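Na-K-Cl cotransporter (Methanosarcina acetivorans, PDB 3G40) probably takes part in the coupled transport of cations and chloride across the membrane, as an SLC12A-family transporter of which this chain is the C-terminal cytoplasmic domain. Local coordinates at residues A[236-242]-A[263-268]. Residues are numbered along the deposited sequence; the frame is centred on the assembly and turned at random.
Sequences PIKSSKL and HLMEKA
Residues 263-268 form the last turn and a half of helix 258-268, with Lys-267 N hydrogen-bonded to His-263 O (3.0 Å) and Ala-268 N to Leu-264 O (2.9 Å). In loop 236-242, residues 236-238 have helical angles without regular bonds, Ser-239 turns extended, Ser-240 is again helical, and Lys-241 and Leu-242 are extended. Between CA atoms, Ile-237 lies 6.9 Å from Leu-264, Lys-241 6.2 Å from Lys-267, and Leu-242 5.6 Å from Ala-268.

The contact centres on Lys-267. Its side chain, with chi1 and chi2 near t, chi3 m and chi4 t, reaches into the curve of the loop. Lys-267 NZ donates to Pro-236 O (2.6 Å) and Ser-239 O (2.8 Å), and weakly to Ile-237 O (3.0 Å). The ammonium closes the loop by gathering three of its backbone carbonyls. Lys-267 CG lies 3.4 Å from Ser-240 O, and Lys-267 CD 4.1 Å from Leu-242 CG.

Leu-242, m,t, points toward the helix. Leu-242 CD1 packs on Ala-268 CB (3.8 Å) and Leu-264 CD2 (4.4 Å), and Pro-236 CB touches Leu-264 CD2 (4.2 Å).

Two waters extend the contact. One accepts from Leu-242 N (2.9 Å) and donates to Lys-267 O (2.9 Å). The other lies 2.8 Å from Leu-242 O and 3.1 Å from Ala-268 O.

This plain surface packing joins the connection between strands 228-232 and 247-251 to the C-terminal end of helix 258-268. Beneath it, Leu-264 reaches Phe-250 and Phe-274 on strands 247-251 and 271-276, while Leu-242 and Ala-268 meet His-248.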
loop_
_atom_site.group_PDB
_atom_site.type_symbol
_atom_site.label_atom_id
_atom_site.label_comp_id
_atom_site.label_asym_id
_atom_site.label_seq_id
_atom_site.Cartn_x
_atom_site.Cartn_y
_atom_site.Cartn_z
ATOM N N PRO A 236 -0.702 24.821 -9.612
ATOM C CA PRO A 236 -0.001 23.571 -9.292
ATOM C C PRO A 236 0.759 23.001 -10.489
ATOM O O PRO A 236 1.751 22.300 -10.309
ATOM C CB PRO A 236 -1.137 22.609 -8.911
ATOM C CG PRO A 236 -2.313 23.476 -8.634
ATOM C CD PRO A 236 -2.161 24.693 -9.470
ATOM N N ILE A 237 0.280 23.275 -11.696
ATOM C CA ILE A 237 0.963 22.811 -12.900
ATOM C C ILE A 237 2.271 23.569 -13.107
ATOM O O ILE A 237 3.240 23.026 -13.637
ATOM C CB ILE A 237 0.087 22.987 -14.152
ATOM C CG1 ILE A 237 -1.241 22.252 -13.984
ATOM C CG2 ILE A 237 0.816 22.487 -15.390
ATOM C CD1 ILE A 237 -2.209 22.491 -15.123
ATOM N N LYS A 238 2.297 24.826 -12.671
ATOM C CA LYS A 238 3.446 25.691 -12.907
ATOM C C LYS A 238 4.483 25.635 -11.788
ATOM O O LYS A 238 5.684 25.743 -12.044
ATOM C CB LYS A 238 2.992 27.138 -13.132
ATOM C CG LYS A 238 2.267 27.367 -14.452
ATOM C CD LYS A 238 1.900 28.835 -14.633
ATOM C CE LYS A 238 1.184 29.076 -15.955
ATOM N NZ LYS A 238 0.961 30.532 -16.208
ATOM N N SER A 239 4.022 25.474 -10.551
ATOM C CA SER A 239 4.925 25.502 -9.402
ATOM C C SER A 239 5.935 24.357 -9.454
ATOM O O SER A 239 5.710 23.346 -10.122
ATOM C CB SER A 239 4.143 25.478 -8.085
ATOM O OG SER A 239 3.355 24.309 -7.983
ATOM N N SER A 240 7.050 24.524 -8.751
ATOM C CA SER A 240 8.089 23.499 -8.726
ATOM C C SER A 240 7.768 22.365 -7.747
ATOM O O SER A 240 8.169 21.220 -7.957
ATOM C CB SER A 240 9.446 24.124 -8.393
ATOM O OG SER A 240 9.331 25.028 -7.307
ATOM N N LYS A 241 7.040 22.691 -6.682
ATOM C CA LYS A 241 6.703 21.723 -5.642
ATOM C C LYS A 241 5.267 21.938 -5.174
ATOM O O LYS A 241 4.738 23.045 -5.271
ATOM C CB LYS A 241 7.653 21.883 -4.456
ATOM C CG LYS A 241 7.618 23.280 -3.856
ATOM C CD LYS A 241 8.764 23.535 -2.891
ATOM C CE LYS A 241 8.794 25.004 -2.466
ATOM N NZ LYS A 241 9.846 25.294 -1.451
ATOM N N LEU A 242 4.640 20.881 -4.663
ATOM C CA LEU A 242 3.291 20.985 -4.112
ATOM C C LEU A 242 3.328 20.894 -2.588
ATOM O O LEU A 242 4.228 20.278 -2.024
ATOM C CB LEU A 242 2.399 19.871 -4.672
ATOM C CG LEU A 242 2.242 19.789 -6.190
ATOM C CD1 LEU A 242 1.209 18.736 -6.553
ATOM C CD2 LEU A 242 1.850 21.145 -6.760
ATOM N N HIS A 263 2.539 14.053 -14.549
ATOM C CA HIS A 263 3.502 15.037 -14.081
ATOM C C HIS A 263 3.176 15.541 -12.679
ATOM O O HIS A 263 4.074 15.776 -11.870
ATOM C CB HIS A 263 3.585 16.218 -15.054
ATOM C CG HIS A 263 4.473 17.327 -14.578
ATOM N ND1 HIS A 263 5.844 17.204 -14.505
ATOM C CD2 HIS A 263 4.184 18.578 -14.147
ATOM C CE1 HIS A 263 6.363 18.332 -14.051
ATOM N NE2 HIS A 263 5.376 19.181 -13.826
ATOM N N LEU A 264 1.892 15.730 -12.394
ATOM C CA LEU A 264 1.495 16.198 -11.072
ATOM C C LEU A 264 1.877 15.175 -10.007
ATOM O O LEU A 264 2.369 15.530 -8.932
ATOM C CB LEU A 264 -0.006 16.520 -11.033
ATOM C CG LEU A 264 -0.405 17.877 -11.636
ATOM C CD1 LEU A 264 -1.917 17.985 -11.859
ATOM C CD2 LEU A 264 0.103 19.051 -10.787
ATOM N N MET A 265 1.670 13.896 -10.314
ATOM C CA MET A 265 1.970 12.858 -9.347
ATOM C C MET A 265 3.471 12.780 -9.082
ATOM O O MET A 265 3.901 12.632 -7.942
ATOM C CB MET A 265 1.412 11.497 -9.801
ATOM C CG MET A 265 1.790 10.375 -8.850
ATOM S SD MET A 265 3.233 9.487 -9.453
ATOM C CE MET A 265 2.471 8.559 -10.773
ATOM N N GLU A 266 4.265 12.907 -10.140
ATOM C CA GLU A 266 5.715 12.817 -10.023
ATOM C C GLU A 266 6.279 13.990 -9.234
ATOM O O GLU A 266 7.172 13.818 -8.410
ATOM C CB GLU A 266 6.354 12.779 -11.408
ATOM C CG GLU A 266 6.087 11.489 -12.161
ATOM C CD GLU A 266 6.268 11.646 -13.657
ATOM O OE1 GLU A 266 6.707 12.732 -14.096
ATOM O OE2 GLU A 266 5.965 10.683 -14.393
ATOM N N LYS A 267 5.750 15.179 -9.503
ATOM C CA LYS A 267 6.167 16.399 -8.811
ATOM C C LYS A 267 5.765 16.347 -7.338
ATOM O O LYS A 267 6.535 16.733 -6.462
ATOM C CB LYS A 267 5.542 17.621 -9.489
ATOM C CG LYS A 267 5.856 18.939 -8.819
ATOM C CD LYS A 267 4.890 20.023 -9.275
ATOM C CE LYS A 267 4.955 20.249 -10.777
ATOM N NZ LYS A 267 4.039 21.342 -11.225
ATOM N N ALA A 268 4.556 15.855 -7.077
ATOM C CA ALA A 268 4.047 15.712 -5.715
ATOM C C ALA A 268 4.865 14.736 -4.873
ATOM O O ALA A 268 5.023 14.925 -3.664
ATOM C CB ALA A 268 2.593 15.266 -5.753
HETATM O O HOH W 1 4.807 17.560 -2.108
HETATM O O HOH W 2 6.301 18.516 -4.249
#